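Local coordinates for protein flavin-dependent thymidylate synthase (Thermus thermophilus, PDB 6J61) that probably catalyses the reductive methylation of dUMP to dTMP, taking the methyl group from methylenetetrahydrofolate and using NADPH and a bound flavin, FAD, for reduction, at residues L132-V135 and Q136-Y140; P187-W191 and E192-Y196; F224-R227 and T228-R231; R255-E258 and A259-V263. All coordinates share one frame; numbering follows the deposited sequence.

Contact 1 (L132-V135 and Q136-Y140); sequences LRKV and QQEAY
Leu132 with Gln136 and Lys134 with Glu138 meet one turn apart, a local i to i+4 contact in the first turns of helix 132-148. The backbone ladder under them is regular: Gln136 N bonds to Leu132 O at 3.0 Å, and Ala139 N to Val135 O at 2.9 Å. On the buried side the Gln136 chain runs extended beyond CG. It carries OE1 to the branch point of Leu132, 3.1 Å from Leu132 CG, and both methyls of the leucine flank the amide oxygen. That oxygen also takes a weak hydrogen bond from Asn163. An alanine in place of Gln136 would probably open a gap beside the Leu132 branch, where CD and OE1 now lie, and leave the Asn163 amide without this weak acceptor. On the outer side the Lys134 chain bends at chi2 (-67°) and chi4 (-64°), bringing NZ to 3.0 Å from Glu138 OE1 in a salt bridge, although the exact place of that oxygen is uncertain. Glu138 also packs on Glu138 of the second subunit. Arg133 turns elsewhere, to a salt bridge with Glu104. Leu132 rests on Pro105 and Gln136 on Phe102, both in loops, Asn163 comes from just ahead of strand 165-173, and Val135 packs on Ala142 in the matching helix of the second subunit.

Contact 2 (P187-W191 and E192-Y196); sequences PEAQW and EIRQY
Gln195 reaches back four residues to cover a face of the Trp191 indole at the start of helix 191-207. Its CB is 3.9 Å from Trp191 O. CG lies over the six-membered ring, 3.4 Å from its centroid and 10° off the normal, a CH-pi contact. The chain then bends at chi2 (-35°), which folds the amide back over the indole, nearly flat on it, the planes 20° apart. CD sits 3.4 Å from Trp191 CE2. NE2 lies over the pyrrole side of the ring and donates to Trp191 O at 3.0 Å, while OE1 accepts from Arg198. Trp191 O is gripped twice, also by Gln195 N. An alanine at Trp191 would probably strip the amide of its stacking surface and let the Gln195 end turn more freely. At the indole edge, Glu192 OE2 approaches Trp191 CE3 to 3.4 Å, and also forms a salt bridge with Arg109. The Arg194 chain bends so that NH1 donates to Ala189 O at 3.0 Å, the acceptor lying in the guanidinium plane, while Pro187 CA lies over a face of the group. Gln190, the N-cap residue, offers NE2 to Glu192 OE1 at 3.2 Å from above the carboxylate, while Gln190 OE1 accepts from Arg157 of the second subunit, a residue predicted to bind dUMP. The loop entering the helix is thus held by amides and a guanidinium bonding to carbonyls and a carboxylate, and Gln190 is probably a second-shell support for the nucleotide site between subunits.

Contact 3 (F224-R227 and T228-R231); sequences FLSR and TELR
The Glu229 carboxylate is met from above its plane by Ser226 N, which donates to OE1 at 3.2 Å, the donor standing 43° out of that plane. Its other oxygen, OE2, has Leu225 CD2 at 3.4 Å, the leucine and glutamate side chains crossing at about a right angle. The second flat group, the Arg231 guanidinium, is approached obliquely by Arg227 CD, 4.3 Å from Arg231 NH2. The two arginines stand one turn apart with like charges near each other, and Arg227 turns its own head to a salt bridge with Glu217 of the third subunit. Ser226 is the N-cap of helix 227-236 and Glu229 its third residue, so the bond from Ser226 N to the glutamate is one half of a capping box. Where the other half would lie, Ser226 OG stands 3.5 Å from Glu229 N. A chi1 of 63° sets OG between the backbone N and the carbonyl carbon, over the helix start, and Arg255 NH2 of the third subunit hydrogen-bonds to it. The first turn closes with Leu230 N on Ser226 O at 3.1 Å, and Arg231 N follows on Arg227 O. Leu225 CB, at the end of strand 223-225, reaches Leu230 CD2 at 4.3 Å in apolar packing. Phe224 and Leu225 pair in an antiparallel ladder with a strand of the third subunit. Glu229 carries a salt bridge to Lys262 of that same subunit.

Contact 4 (R255-E258 and A259-V263); sequences RLKE and ALEKV
Ala259 and Leu260 fold tightly against the turn before them in helix 253-263, whereas Lys257 and Glu261 meet on its exposed flank. On the packed side, Ala259 CB lies 3.4 Å from Arg255 O, and the amide of the same residue, Ala259 N, bonds to that carbonyl at 2.8 Å. Leu260 CG comes within 3.4 Å of Leu256 O, and Leu260 N bonds to the same oxygen. Leu246 and Tyr242 of helix 239-249 cover this face, Leu246 meeting Leu256 and Ala259, Tyr242 meeting Leu260 and Val263. This is a short helix packed on its predecessor near the chain terminus, consistent with its belonging to the extra C-terminal domain of this enzyme. The outer flank carries a charged pair. Lys257 has CG anti to the backbone N (chi1 -180°) and runs out straight until a bend at chi4 (55°), which turns NZ to Glu261 OE2 at 3.1 Å. The ammonium group meets that oxygen from far above the carboxylate plane, 72° out of it, in an i to i+4 salt bridge. Nearer the backbone the same two chains lie in contact, with Lys257 CG 3.5 Å from Glu261 OE1. The bond from Lys262 N to Glu258 O is weak, though short, and Lys262 CG lies 3.1 Å from Glu258 O. Glu258 sends its carboxylate to Arg54 and to His55, the latter lining the FAD pocket. Lys262 NZ reaches across to the third subunit, to Phe224 O and the carboxylate of Glu229.

Overall arrangement
All four contacts are local, each within one helix or at its start. Contacts 1, 2 and 3 are partly buried, none fully core, and contact 4 is a surface contact. Contacts 1 and 4 are regular helical turns with an outer lysine-glutamate pair, about 57 Å apart between centres and on opposite sides of the chain's centre. Contacts 2 and 3 are helix entries, one built on amides and an indole, the other on a carboxylate cap. Contact 2 lies nearest the chain's middle, close to the flavin. Contacts 1 and 2 both meet the second subunit, contacts 3 and 4 the third. Contacts 3 and 4 alone touch, Leu230 CD2 on Lys262 O at 3.9 Å.

Contact 1 (L132-V135 and Q136-Y140)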
loop_
_atom_site.group_PDB
_atom_site.type_symbol
_atom_site.label_atom_id
_atom_site.label_comp_id
_atom_site.label_asym_id
_atom_site.label_seq_id
_atom_site.Cartn_x
_atom_site.Cartn_y
_atom_site.Cartn_z
ATOM N N LEU A 132 7.321 -21.788 -32.600
ATOM C CA LEU A 132 6.467 -21.163 -31.603
ATOM C C LEU A 132 5.037 -21.565 -31.918
ATOM O O LEU A 132 4.277 -21.952 -31.032
ATOM C CB LEU A 132 6.584 -19.637 -31.674
ATOM C CG LEU A 132 5.519 -18.857 -30.894
ATOM C CD1 LEU A 132 5.610 -19.199 -29.417
ATOM C CD2 LEU A 132 5.705 -17.377 -31.111
ATOM N N ARG A 133 4.675 -21.464 -33.193
ATOM C CA ARG A 133 3.330 -21.818 -33.624
ATOM C C ARG A 133 3.028 -23.273 -33.295
ATOM O O ARG A 133 1.910 -23.611 -32.901
ATOM C CB ARG A 133 3.173 -21.571 -35.127
ATOM C CG ARG A 133 3.107 -20.093 -35.499
ATOM C CD ARG A 133 3.006 -19.871 -37.013
ATOM N NE ARG A 133 2.869 -18.448 -37.318
ATOM C CZ ARG A 133 2.928 -17.918 -38.536
ATOM N NH1 ARG A 133 3.123 -18.687 -39.599
ATOM N NH2 ARG A 133 2.798 -16.605 -38.689
ATOM N N LYS A 134 4.040 -24.123 -33.445
ATOM C CA LYS A 134 3.913 -25.548 -33.179
ATOM C C LYS A 134 3.531 -25.821 -31.723
ATOM O O LYS A 134 2.468 -26.386 -31.446
ATOM C CB LYS A 134 5.232 -26.248 -33.508
ATOM C CG LYS A 134 5.088 -27.641 -34.099
ATOM C CD LYS A 134 4.507 -28.640 -33.113
ATOM C CE LYS A 134 4.425 -30.043 -33.732
ATOM N NZ LYS A 134 3.498 -30.133 -34.912
ATOM N N VAL A 135 4.396 -25.409 -30.796
ATOM C CA VAL A 135 4.142 -25.626 -29.377
ATOM C C VAL A 135 2.827 -24.987 -28.927
ATOM O O VAL A 135 2.170 -25.484 -28.012
ATOM C CB VAL A 135 5.316 -25.107 -28.497
ATOM C CG1 VAL A 135 6.599 -25.122 -29.291
ATOM C CG2 VAL A 135 5.019 -23.726 -27.955
ATOM N N GLN A 136 2.437 -23.884 -29.558
ATOM C CA GLN A 136 1.174 -23.254 -29.196
ATOM C C GLN A 136 0.070 -24.235 -29.563
ATOM O O GLN A 136 -0.903 -24.404 -28.827
ATOM C CB GLN A 136 0.956 -21.956 -29.973
ATOM C CG GLN A 136 1.953 -20.859 -29.678
ATOM C CD GLN A 136 1.671 -19.593 -30.464
ATOM O OE1 GLN A 136 2.461 -18.652 -30.452
ATOM N NE2 GLN A 136 0.540 -19.565 -31.153
ATOM N N GLN A 137 0.240 -24.891 -30.706
ATOM C CA GLN A 137 -0.748 -25.839 -31.185
ATOM C C GLN A 137 -0.815 -27.076 -30.295
ATOM O O GLN A 137 -1.874 -27.397 -29.743
ATOM C CB GLN A 137 -0.438 -26.242 -32.634
ATOM C CG GLN A 137 -1.691 -26.610 -33.434
ATOM C CD GLN A 137 -1.410 -26.909 -34.898
ATOM O OE1 GLN A 137 -0.933 -27.995 -35.250
ATOM N NE2 GLN A 137 -1.704 -25.941 -35.762
ATOM N N GLU A 138 0.314 -27.768 -30.157
ATOM C CA GLU A 138 0.373 -28.967 -29.328
ATOM C C GLU A 138 -0.283 -28.641 -27.994
ATOM O O GLU A 138 -1.231 -29.307 -27.566
ATOM C CB GLU A 138 1.832 -29.394 -29.096
ATOM C CG GLU A 138 2.605 -29.737 -30.367
ATOM C CD GLU A 138 2.035 -30.945 -31.093
ATOM O OE1 GLU A 138 2.247 -31.070 -32.320
ATOM O OE2 GLU A 138 1.380 -31.778 -30.433
ATOM N N ALA A 139 0.223 -27.587 -27.359
ATOM C CA ALA A 139 -0.277 -27.142 -26.070
ATOM C C ALA A 139 -1.774 -26.876 -26.082
ATOM O O ALA A 139 -2.484 -27.352 -25.200
ATOM C CB ALA A 139 0.475 -25.897 -25.624
ATOM N N TYR A 140 -2.274 -26.122 -27.053
ATOM C CA TYR A 140 -3.711 -25.879 -27.047
ATOM C C TYR A 140 -4.425 -27.192 -27.336
ATOM O O TYR A 140 -5.587 -27.374 -26.969
ATOM C CB TYR A 140 -4.133 -24.834 -28.075
ATOM C CG TYR A 140 -5.472 -24.239 -27.728
ATOM C CD1 TYR A 140 -5.580 -23.281 -26.732
ATOM C CD2 TYR A 140 -6.646 -24.683 -28.345
ATOM C CE1 TYR A 140 -6.825 -22.771 -26.345
ATOM C CE2 TYR A 140 -7.899 -24.180 -27.967
ATOM C CZ TYR A 140 -7.975 -23.225 -26.963
ATOM O OH TYR A 140 -9.191 -22.718 -26.560
#

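Contact 2 (P187-W191 and E192-Y196)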
loop_
_atom_site.group_PDB
_atom_site.type_symbol
_atom_site.label_atom_id
_atom_site.label_comp_id
_atom_site.label_asym_id
_atom_site.label_seq_id
_atom_site.Cartn_x
_atom_site.Cartn_y
_atom_site.Cartn_z
ATOM N N PRO A 187 13.783 2.261 -21.803
ATOM C CA PRO A 187 14.279 1.258 -22.755
ATOM C C PRO A 187 14.735 -0.053 -22.125
ATOM O O PRO A 187 15.033 -1.007 -22.832
ATOM C CB PRO A 187 15.406 1.993 -23.493
ATOM C CG PRO A 187 15.878 3.013 -22.493
ATOM C CD PRO A 187 14.590 3.494 -21.858
ATOM N N GLU A 188 14.770 -0.107 -20.799
ATOM C CA GLU A 188 15.173 -1.324 -20.107
ATOM C C GLU A 188 13.981 -2.278 -19.937
ATOM O O GLU A 188 14.153 -3.473 -19.681
ATOM C CB GLU A 188 15.746 -0.996 -18.729
ATOM C CG GLU A 188 16.952 -0.094 -18.730
ATOM C CD GLU A 188 16.607 1.347 -19.038
ATOM O OE1 GLU A 188 16.311 1.663 -20.208
ATOM O OE2 GLU A 188 16.626 2.169 -18.100
ATOM N N ALA A 189 12.773 -1.741 -20.062
ATOM C CA ALA A 189 11.557 -2.540 -19.920
ATOM C C ALA A 189 11.441 -3.407 -21.160
ATOM O O ALA A 189 11.902 -3.007 -22.223
ATOM C CB ALA A 189 10.334 -1.610 -19.795
ATOM N N GLN A 190 10.843 -4.587 -21.047
ATOM C CA GLN A 190 10.720 -5.437 -22.229
ATOM C C GLN A 190 9.847 -4.745 -23.274
ATOM O O GLN A 190 8.830 -4.131 -22.944
ATOM C CB GLN A 190 10.128 -6.805 -21.869
ATOM C CG GLN A 190 10.384 -7.864 -22.932
ATOM C CD GLN A 190 10.045 -9.292 -22.483
ATOM O OE1 GLN A 190 10.366 -9.712 -21.362
ATOM N NE2 GLN A 190 9.415 -10.047 -23.371
ATOM N N TRP A 191 10.252 -4.850 -24.536
ATOM C CA TRP A 191 9.537 -4.233 -25.650
ATOM C C TRP A 191 8.011 -4.382 -25.606
ATOM O O TRP A 191 7.287 -3.398 -25.787
ATOM C CB TRP A 191 10.050 -4.792 -26.990
ATOM C CG TRP A 191 9.479 -4.087 -28.197
ATOM C CD1 TRP A 191 9.956 -2.945 -28.780
ATOM C CD2 TRP A 191 8.293 -4.440 -28.931
ATOM N NE1 TRP A 191 9.140 -2.563 -29.825
ATOM C CE2 TRP A 191 8.114 -3.463 -29.939
ATOM C CE3 TRP A 191 7.368 -5.483 -28.834
ATOM C CZ2 TRP A 191 7.047 -3.501 -30.843
ATOM C CZ3 TRP A 191 6.302 -5.519 -29.739
ATOM C CH2 TRP A 191 6.154 -4.533 -30.729
ATOM N N GLU A 192 7.518 -5.597 -25.382
ATOM C CA GLU A 192 6.073 -5.810 -25.359
ATOM C C GLU A 192 5.357 -4.847 -24.422
ATOM O O GLU A 192 4.440 -4.130 -24.830
ATOM C CB GLU A 192 5.725 -7.251 -24.951
ATOM C CG GLU A 192 5.960 -8.326 -26.012
ATOM C CD GLU A 192 7.392 -8.361 -26.499
ATOM O OE1 GLU A 192 8.320 -8.129 -25.692
ATOM O OE2 GLU A 192 7.591 -8.629 -27.694
ATOM N N ILE A 193 5.781 -4.823 -23.165
ATOM C CA ILE A 193 5.124 -3.960 -22.215
ATOM C C ILE A 193 5.392 -2.481 -22.511
ATOM O O ILE A 193 4.558 -1.621 -22.201
ATOM C CB ILE A 193 5.497 -4.343 -20.758
ATOM C CG1 ILE A 193 4.536 -3.643 -19.793
ATOM C CG2 ILE A 193 6.940 -3.988 -20.460
ATOM C CD1 ILE A 193 4.476 -4.249 -18.418
ATOM N N ARG A 194 6.525 -2.172 -23.137
ATOM C CA ARG A 194 6.791 -0.774 -23.467
ATOM C C ARG A 194 5.667 -0.265 -24.363
ATOM O O ARG A 194 5.143 0.828 -24.153
ATOM C CB ARG A 194 8.124 -0.604 -24.203
ATOM C CG ARG A 194 9.339 -0.960 -23.389
ATOM C CD ARG A 194 10.425 0.092 -23.564
ATOM N NE ARG A 194 10.848 0.242 -24.947
ATOM C CZ ARG A 194 11.551 -0.669 -25.603
ATOM N NH1 ARG A 194 11.908 -1.791 -24.996
ATOM N NH2 ARG A 194 11.907 -0.456 -26.862
ATOM N N GLN A 195 5.297 -1.076 -25.355
ATOM C CA GLN A 195 4.248 -0.716 -26.300
ATOM C C GLN A 195 2.945 -0.458 -25.569
ATOM O O GLN A 195 2.212 0.459 -25.919
ATOM C CB GLN A 195 4.060 -1.819 -27.357
ATOM C CG GLN A 195 5.342 -2.217 -28.094
ATOM C CD GLN A 195 6.285 -1.035 -28.333
ATOM O OE1 GLN A 195 5.910 -0.038 -28.951
ATOM N NE2 GLN A 195 7.515 -1.144 -27.827
ATOM N N TYR A 196 2.652 -1.254 -24.549
ATOM C CA TYR A 196 1.427 -1.044 -23.784
ATOM C C TYR A 196 1.520 0.271 -23.021
ATOM O O TYR A 196 0.542 0.995 -22.891
ATOM C CB TYR A 196 1.186 -2.204 -22.808
ATOM C CG TYR A 196 0.481 -3.375 -23.439
ATOM C CD1 TYR A 196 -0.915 -3.392 -23.558
ATOM C CD2 TYR A 196 1.206 -4.456 -23.956
ATOM C CE1 TYR A 196 -1.573 -4.460 -24.182
ATOM C CE2 TYR A 196 0.562 -5.522 -24.572
ATOM C CZ TYR A 196 -0.824 -5.516 -24.686
ATOM O OH TYR A 196 -1.454 -6.546 -25.337
#

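Contact 3 (F224-R227 and T228-R231)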
loop_
_atom_site.group_PDB
_atom_site.type_symbol
_atom_site.label_atom_id
_atom_site.label_comp_id
_atom_site.label_asym_id
_atom_site.label_seq_id
_atom_site.Cartn_x
_atom_site.Cartn_y
_atom_site.Cartn_z
ATOM N N PHE A 224 18.154 11.535 -13.694
ATOM C CA PHE A 224 18.667 11.681 -12.342
ATOM C C PHE A 224 20.185 11.547 -12.397
ATOM O O PHE A 224 20.713 10.636 -13.026
ATOM C CB PHE A 224 18.071 10.625 -11.403
ATOM C CG PHE A 224 18.159 11.010 -9.951
ATOM C CD1 PHE A 224 19.364 10.880 -9.248
ATOM C CD2 PHE A 224 17.061 11.579 -9.301
ATOM C CE1 PHE A 224 19.477 11.313 -7.922
ATOM C CE2 PHE A 224 17.161 12.018 -7.972
ATOM C CZ PHE A 224 18.375 11.885 -7.281
ATOM N N LEU A 225 20.885 12.475 -11.760
ATOM C CA LEU A 225 22.333 12.445 -11.753
ATOM C C LEU A 225 22.824 12.140 -10.362
ATOM O O LEU A 225 22.362 12.727 -9.383
ATOM C CB LEU A 225 22.898 13.786 -12.219
ATOM C CG LEU A 225 22.364 14.293 -13.559
ATOM C CD1 LEU A 225 23.148 15.529 -13.996
ATOM C CD2 LEU A 225 22.482 13.191 -14.592
ATOM N N SER A 226 23.764 11.208 -10.287
ATOM C CA SER A 226 24.354 10.783 -9.028
ATOM C C SER A 226 25.208 11.910 -8.466
ATOM O O SER A 226 25.484 12.885 -9.156
ATOM C CB SER A 226 25.239 9.568 -9.266
ATOM O OG SER A 226 26.311 9.929 -10.123
ATOM N N ARG A 227 25.633 11.750 -7.216
ATOM C CA ARG A 227 26.458 12.734 -6.538
ATOM C C ARG A 227 27.741 13.090 -7.289
ATOM O O ARG A 227 28.083 14.273 -7.404
ATOM C CB ARG A 227 26.819 12.251 -5.133
ATOM C CG ARG A 227 27.823 13.156 -4.419
ATOM C CD ARG A 227 28.082 12.684 -2.999
ATOM N NE ARG A 227 28.304 11.241 -2.953
ATOM C CZ ARG A 227 28.485 10.546 -1.834
ATOM N NH1 ARG A 227 28.477 11.158 -0.655
ATOM N NH2 ARG A 227 28.652 9.229 -1.898
ATOM N N THR A 228 28.451 12.090 -7.804
ATOM C CA THR A 228 29.686 12.391 -8.512
ATOM C C THR A 228 29.394 13.109 -9.823
ATOM O O THR A 228 30.213 13.889 -10.304
ATOM C CB THR A 228 30.533 11.121 -8.785
ATOM O OG1 THR A 228 29.894 10.313 -9.777
ATOM C CG2 THR A 228 30.700 10.312 -7.507
ATOM N N GLU A 229 28.228 12.857 -10.401
ATOM C CA GLU A 229 27.880 13.532 -11.636
ATOM C C GLU A 229 27.676 15.017 -11.346
ATOM O O GLU A 229 28.200 15.869 -12.061
ATOM C CB GLU A 229 26.623 12.914 -12.253
ATOM C CG GLU A 229 26.929 11.820 -13.265
ATOM C CD GLU A 229 25.683 11.159 -13.830
ATOM O OE1 GLU A 229 25.014 10.403 -13.091
ATOM O OE2 GLU A 229 25.369 11.399 -15.015
ATOM N N LEU A 230 26.929 15.326 -10.290
ATOM C CA LEU A 230 26.688 16.716 -9.912
ATOM C C LEU A 230 28.014 17.394 -9.554
ATOM O O LEU A 230 28.186 18.596 -9.735
ATOM C CB LEU A 230 25.744 16.779 -8.706
ATOM C CG LEU A 230 24.289 16.351 -8.909
ATOM C CD1 LEU A 230 23.564 16.327 -7.574
ATOM C CD2 LEU A 230 23.609 17.313 -9.867
ATOM N N ARG A 231 28.945 16.603 -9.034
ATOM C CA ARG A 231 30.257 17.092 -8.633
ATOM C C ARG A 231 31.107 17.440 -9.859
ATOM O O ARG A 231 31.958 18.329 -9.804
ATOM C CB ARG A 231 30.947 16.028 -7.774
ATOM C CG ARG A 231 32.343 16.376 -7.309
ATOM C CD ARG A 231 32.770 15.450 -6.189
ATOM N NE ARG A 231 32.133 15.815 -4.935
ATOM C CZ ARG A 231 31.968 14.983 -3.910
ATOM N NH1 ARG A 231 32.396 13.729 -3.997
ATOM N NH2 ARG A 231 31.376 15.403 -2.797
#

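Contact 4 (R255-E258 and A259-V263)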
loop_
_atom_site.group_PDB
_atom_site.type_symbol
_atom_site.label_atom_id
_atom_site.label_comp_id
_atom_site.label_asym_id
_atom_site.label_seq_id
_atom_site.Cartn_x
_atom_site.Cartn_y
_atom_site.Cartn_z
ATOM N N ARG A 255 12.065 28.276 -11.004
ATOM C CA ARG A 255 12.611 27.190 -11.816
ATOM C C ARG A 255 14.123 27.371 -11.920
ATOM O O ARG A 255 14.892 26.451 -11.651
ATOM C CB ARG A 255 12.004 27.198 -13.228
ATOM C CG ARG A 255 10.949 26.131 -13.479
ATOM C CD ARG A 255 11.486 24.723 -13.206
ATOM N NE ARG A 255 12.190 24.085 -14.322
ATOM C CZ ARG A 255 11.648 23.852 -15.514
ATOM N NH1 ARG A 255 10.393 24.213 -15.757
ATOM N NH2 ARG A 255 12.344 23.229 -16.455
ATOM N N LEU A 256 14.534 28.575 -12.306
ATOM C CA LEU A 256 15.946 28.905 -12.458
ATOM C C LEU A 256 16.716 28.743 -11.150
ATOM O O LEU A 256 17.717 28.033 -11.091
ATOM C CB LEU A 256 16.102 30.351 -12.946
ATOM C CG LEU A 256 16.909 30.646 -14.214
ATOM C CD1 LEU A 256 17.412 32.073 -14.103
ATOM C CD2 LEU A 256 18.089 29.693 -14.371
ATOM N N LYS A 257 16.256 29.427 -10.111
ATOM C CA LYS A 257 16.908 29.357 -8.814
ATOM C C LYS A 257 17.067 27.899 -8.392
ATOM O O LYS A 257 18.153 27.465 -7.996
ATOM C CB LYS A 257 16.085 30.120 -7.777
ATOM C CG LYS A 257 16.683 30.107 -6.389
ATOM C CD LYS A 257 15.930 31.036 -5.455
ATOM C CE LYS A 257 16.418 30.881 -4.021
ATOM N NZ LYS A 257 17.893 31.078 -3.910
ATOM N N GLU A 258 15.979 27.143 -8.489
ATOM C CA GLU A 258 15.987 25.731 -8.129
ATOM C C GLU A 258 16.997 24.934 -8.950
ATOM O O GLU A 258 17.789 24.179 -8.390
ATOM C CB GLU A 258 14.589 25.141 -8.311
ATOM C CG GLU A 258 13.585 25.589 -7.264
ATOM C CD GLU A 258 12.146 25.296 -7.672
ATOM O OE1 GLU A 258 11.932 24.405 -8.520
ATOM O OE2 GLU A 258 11.228 25.951 -7.138
ATOM N N ALA A 259 16.965 25.102 -10.269
ATOM C CA ALA A 259 17.884 24.390 -11.157
ATOM C C ALA A 259 19.330 24.625 -10.731
ATOM O O ALA A 259 20.176 23.732 -10.813
ATOM C CB ALA A 259 17.685 24.846 -12.603
ATOM N N LEU A 260 19.611 25.840 -10.284
ATOM C CA LEU A 260 20.946 26.179 -9.834
ATOM C C LEU A 260 21.183 25.522 -8.484
ATOM O O LEU A 260 22.242 24.928 -8.253
ATOM C CB LEU A 260 21.098 27.695 -9.697
ATOM C CG LEU A 260 21.051 28.535 -10.971
ATOM C CD1 LEU A 260 21.119 30.006 -10.603
ATOM C CD2 LEU A 260 22.188 28.156 -11.880
ATOM N N GLU A 261 20.193 25.625 -7.600
ATOM C CA GLU A 261 20.303 25.046 -6.262
ATOM C C GLU A 261 20.422 23.523 -6.298
ATOM O O GLU A 261 20.753 22.897 -5.296
ATOM C CB GLU A 261 19.112 25.482 -5.391
ATOM C CG GLU A 261 19.037 27.002 -5.179
ATOM C CD GLU A 261 17.938 27.441 -4.207
ATOM O OE1 GLU A 261 16.750 27.138 -4.456
ATOM O OE2 GLU A 261 18.258 28.103 -3.191
ATOM N N LYS A 262 20.164 22.932 -7.460
ATOM C CA LYS A 262 20.263 21.486 -7.616
ATOM C C LYS A 262 21.715 21.077 -7.838
ATOM O O LYS A 262 22.116 19.969 -7.493
ATOM C CB LYS A 262 19.453 21.007 -8.820
ATOM C CG LYS A 262 17.947 21.074 -8.683
ATOM C CD LYS A 262 17.328 20.493 -9.948
ATOM C CE LYS A 262 15.820 20.536 -9.952
ATOM N NZ LYS A 262 15.361 19.963 -11.236
ATOM N N VAL A 263 22.486 21.980 -8.437
ATOM C CA VAL A 263 23.888 21.733 -8.741
ATOM C C VAL A 263 24.848 22.350 -7.719
ATOM O O VAL A 263 25.881 21.766 -7.394
ATOM C CB VAL A 263 24.237 22.294 -10.150
ATOM C CG1 VAL A 263 25.751 22.366 -10.338
ATOM C CG2 VAL A 263 23.611 21.418 -11.228
#